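PDB 3K66: beta-amyloid-like protein from Caenorhabditis elegans, which is a worm homolog of the human amyloid precursor protein whose E2 domain binds heparin, and which probably acts in cell adhesion and neural development. Local coordinates for residues D105-H108 with D109-A113; L114-H117 with V118-N122. All blocks are in the same frame, centred on the assembly; numbering follows the deposited sequence.

Interaction 1: residues D105-H108 with D109-A113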
# COMPACT_ATOMS: atom_id res chain seq x y z
N ASP A 105 -14.04 -11.60 -10.47
CA ASP A 105 -15.31 -11.17 -11.04
C ASP A 105 -15.18 -10.48 -12.41
O ASP A 105 -16.03 -10.65 -13.28
CB ASP A 105 -16.05 -10.27 -10.04
CG ASP A 105 -16.26 -10.94 -8.68
OD1 ASP A 105 -16.20 -12.19 -8.60
OD2 ASP A 105 -16.48 -10.19 -7.71
N ALA A 106 -14.12 -9.72 -12.63
CA ALA A 106 -13.97 -9.07 -13.93
C ALA A 106 -13.82 -10.13 -15.01
O ALA A 106 -14.23 -9.94 -16.18
CB ALA A 106 -12.77 -8.14 -13.94
N THR A 107 -13.21 -11.25 -14.63
CA THR A 107 -12.99 -12.36 -15.54
C THR A 107 -14.31 -13.03 -15.90
O THR A 107 -14.58 -13.28 -17.07
CB THR A 107 -12.04 -13.41 -14.90
OG1 THR A 107 -10.75 -12.83 -14.69
CG2 THR A 107 -11.90 -14.64 -15.78
N HIS A 108 -15.12 -13.32 -14.88
CA HIS A 108 -16.43 -13.96 -15.08
C HIS A 108 -17.23 -13.19 -16.11
O HIS A 108 -17.62 -13.73 -17.13
CB HIS A 108 -17.21 -14.01 -13.76
CG HIS A 108 -18.62 -14.49 -13.91
ND1 HIS A 108 -18.97 -15.83 -13.92
CD2 HIS A 108 -19.77 -13.80 -14.10
CE1 HIS A 108 -20.27 -15.94 -14.11
NE2 HIS A 108 -20.78 -14.73 -14.22
N ASP A 109 -17.48 -11.92 -15.82
CA ASP A 109 -18.22 -11.08 -16.75
C ASP A 109 -17.59 -11.21 -18.14
O ASP A 109 -18.30 -11.20 -19.15
CB ASP A 109 -18.20 -9.61 -16.31
CG ASP A 109 -18.90 -9.36 -14.98
OD1 ASP A 109 -19.96 -9.98 -14.73
OD2 ASP A 109 -18.42 -8.54 -14.19
N TYR A 110 -16.26 -11.34 -18.20
CA TYR A 110 -15.57 -11.45 -19.50
C TYR A 110 -15.90 -12.70 -20.28
O TYR A 110 -16.33 -12.62 -21.43
CB TYR A 110 -14.05 -11.42 -19.34
CG TYR A 110 -13.29 -11.59 -20.66
CD1 TYR A 110 -12.25 -12.50 -20.78
CD2 TYR A 110 -13.56 -10.76 -21.75
CE1 TYR A 110 -11.49 -12.59 -21.94
CE2 TYR A 110 -12.82 -10.83 -22.92
CZ TYR A 110 -11.78 -11.74 -23.00
OH TYR A 110 -10.98 -11.76 -24.13
N ARG A 111 -15.66 -13.85 -19.66
CA ARG A 111 -15.93 -15.12 -20.30
C ARG A 111 -17.39 -15.29 -20.67
O ARG A 111 -17.71 -15.85 -21.71
CB ARG A 111 -15.48 -16.25 -19.39
CG ARG A 111 -13.97 -16.39 -19.30
CD ARG A 111 -13.58 -17.81 -19.61
NE ARG A 111 -12.78 -17.90 -20.83
CZ ARG A 111 -12.54 -19.04 -21.48
NH1 ARG A 111 -13.04 -20.19 -21.03
NH2 ARG A 111 -11.76 -19.02 -22.56
N GLN A 112 -18.28 -14.79 -19.83
CA GLN A 112 -19.70 -14.90 -20.14
C GLN A 112 -19.92 -14.05 -21.39
O GLN A 112 -20.58 -14.48 -22.34
CB GLN A 112 -20.57 -14.40 -18.97
CG GLN A 112 -21.78 -15.31 -18.67
CD GLN A 112 -22.58 -14.90 -17.44
OE1 GLN A 112 -22.98 -15.74 -16.62
NE2 GLN A 112 -22.83 -13.61 -17.31
N ALA A 113 -19.35 -12.85 -21.37
CA ALA A 113 -19.48 -11.94 -22.50
C ALA A 113 -19.12 -12.67 -23.78
O ALA A 113 -19.76 -12.49 -24.82
CB ALA A 113 -18.55 -10.74 -22.31
O HOH W 1 -23.30 -12.50 -15.05
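Two successive turns near the end of the long helix 55-119, toward its C-terminus and still regularly bonded, join D105-H108 to D109-A113 by backbone bonds of the alpha-helical i to i+4 kind. D109 N meets D105 O at 3.2 Å, R111 N meets T107 O at 2.9 Å and Q112 N meets H108 O at 3.0 Å, the last two donors lying almost on the line of the carbonyl bond. Between them, Y110 N reaches A106 O less squarely, from above the carbonyl plane and with the N-H bent to 138°.

On the outer side of the helix, H108 and Q112 run next to each other in the same direction, one turn apart. The imidazole and the amide are turned 67° from one another, and Q112 OE1 stands 3.4 Å from H108 NE2. A water ties the pair together: it accepts a bond from Q112 NE2 at 2.6 Å and sits in the plane of the imidazole, at its edge, with a weak link to H108 NE2. The D109 carboxylate crosses the histidine at about a right angle, its OD1 coming to the ring edge at 3.9 Å from H108 CD2.

The inner side of this amphipathic helix packs in the helical bundle. Y110, whose CG is anti to its own N (chi1 178°), sends its ring away from T107 and in among S129 and L130 of helix 123-154, where its hydroxyl is hydrogen-bonded to T180 O. T107 touches Y133 of the same helix, while its OG1 bonds back to K103 O.

Interaction 2: residues L114-H117 with V118-N122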
# COMPACT_ATOMS: atom_id res chain seq x y z
N LEU A 114 -18.09 -13.50 -23.71
CA LEU A 114 -17.64 -14.26 -24.87
C LEU A 114 -18.60 -15.39 -25.22
O LEU A 114 -19.01 -15.54 -26.37
CB LEU A 114 -16.24 -14.82 -24.65
CG LEU A 114 -15.08 -13.88 -24.94
CD1 LEU A 114 -13.78 -14.53 -24.50
CD2 LEU A 114 -15.03 -13.53 -26.44
N ALA A 115 -18.94 -16.21 -24.23
CA ALA A 115 -19.85 -17.32 -24.45
C ALA A 115 -21.13 -16.78 -25.07
O ALA A 115 -21.60 -17.30 -26.08
CB ALA A 115 -20.13 -18.06 -23.15
N THR A 116 -21.70 -15.73 -24.47
CA THR A 116 -22.92 -15.13 -24.99
C THR A 116 -22.74 -14.64 -26.41
O THR A 116 -23.70 -14.49 -27.16
CB THR A 116 -23.39 -13.96 -24.13
OG1 THR A 116 -23.90 -14.45 -22.89
CG2 THR A 116 -24.47 -13.17 -24.85
N HIS A 117 -21.50 -14.39 -26.78
CA HIS A 117 -21.20 -13.91 -28.12
C HIS A 117 -21.28 -15.00 -29.17
O HIS A 117 -21.72 -14.75 -30.29
CB HIS A 117 -19.80 -13.30 -28.16
CG HIS A 117 -19.50 -12.60 -29.44
ND1 HIS A 117 -20.08 -11.39 -29.78
CD2 HIS A 117 -18.73 -12.95 -30.50
CE1 HIS A 117 -19.68 -11.03 -30.98
NE2 HIS A 117 -18.86 -11.96 -31.44
N VAL A 118 -20.83 -16.20 -28.80
CA VAL A 118 -20.87 -17.33 -29.71
C VAL A 118 -22.21 -17.32 -30.42
O VAL A 118 -22.28 -17.47 -31.64
CB VAL A 118 -20.72 -18.67 -28.94
CG1 VAL A 118 -21.62 -19.74 -29.55
CG2 VAL A 118 -19.26 -19.14 -28.95
N ASN A 119 -23.27 -17.14 -29.64
CA ASN A 119 -24.63 -17.12 -30.15
C ASN A 119 -24.91 -15.76 -30.79
O ASN A 119 -24.90 -15.61 -32.01
CB ASN A 119 -25.64 -17.35 -29.03
CG ASN A 119 -25.12 -18.27 -27.93
OD1 ASN A 119 -25.27 -17.95 -26.75
ND2 ASN A 119 -24.54 -19.41 -28.30
N LYS A 120 -25.18 -14.76 -29.97
CA LYS A 120 -25.46 -13.42 -30.51
C LYS A 120 -24.46 -12.37 -30.10
O LYS A 120 -24.01 -12.33 -28.95
CB LYS A 120 -26.87 -12.99 -30.16
CG LYS A 120 -27.14 -12.74 -28.70
CD LYS A 120 -27.31 -14.03 -27.95
CE LYS A 120 -27.79 -13.73 -26.54
NZ LYS A 120 -28.08 -15.00 -25.82
N PRO A 121 -24.09 -11.48 -31.04
CA PRO A 121 -23.14 -10.37 -30.92
C PRO A 121 -23.10 -9.59 -29.61
O PRO A 121 -23.66 -8.50 -29.51
CB PRO A 121 -23.52 -9.45 -32.08
CG PRO A 121 -23.83 -10.43 -33.13
CD PRO A 121 -24.62 -11.53 -32.41
N ASN A 122 -22.39 -10.13 -28.62
CA ASN A 122 -22.25 -9.43 -27.38
C ASN A 122 -21.16 -8.36 -27.54
O ASN A 122 -20.62 -7.82 -26.57
CB ASN A 122 -21.90 -10.39 -26.26
CG ASN A 122 -22.18 -9.81 -24.91
OD1 ASN A 122 -22.88 -8.82 -24.79
ND2 ASN A 122 -21.62 -10.44 -23.88
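H117 leans against P121 and N122 where helix 55-119 runs out and the chain turns toward helix 123-154. Its CG is anti to the backbone N (chi1 -171°), which carries the imidazole under the returning chain. There ND1 accepts a weak hydrogen bond from N122 N, 2.9 Å away but bent to 126° at the hydrogen; the donor lies at the ring edge, near its plane. P121 CA lies beside the same nitrogen, 3.4 Å from H117 ND1. The other ring nitrogen, NE2, is bonded to D189 OD2, so both nitrogens of H117 have partners, and an alanine here would probably leave the N122 amide and the D189 carboxylate without their mate and the turn less firmly pinned.

Beside the histidine, T116 holds its methyl, CG2 anti to N, against two side chains that cross it at a slant. K120, bent at chi2 (-77°), folds back so that CE lies 3.8 Å from T116 CG2. N122 brings CB to 4.0 Å from the same methyl, and its ND2 is bonded to A113 O.

The helical bonding frays on the way: V118 N shares its hydrogen between L114 O at 3.1 Å and, weakly, A115 O, whereas K120 N still reaches T116 O at 3.2 Å. K120 O then faces H117 CA in a CA-H...O contact. With ND1 accepting from a backbone amide and NE2 paired to a carboxylate, H117 is probably a neutral ring carrying its proton on NE2, joining the helix end to both the turn and helix 188-191.

How the interactions relate
Interactions 1 and 2 follow one another along helix 55-119, their centres about 12 Å apart, and both lie well away from the centre of the chain. Interaction 1 is partly buried: one side of the helix here packs on helix 123-154, and regular backbone bonds carry most of its polar chemistry. Interaction 2, at the far end, is a surface contact in which helical bonding weakens and side chains add to it, a histidine weakly accepting from a backbone amide and an asparagine probably donating to a backbone carbonyl. The two join directly, since N122 ND2 lies 2.9 Å from A113 O, drawing the returning chain back onto the helix. T116 OG1 adds a weak bond to Q112 O.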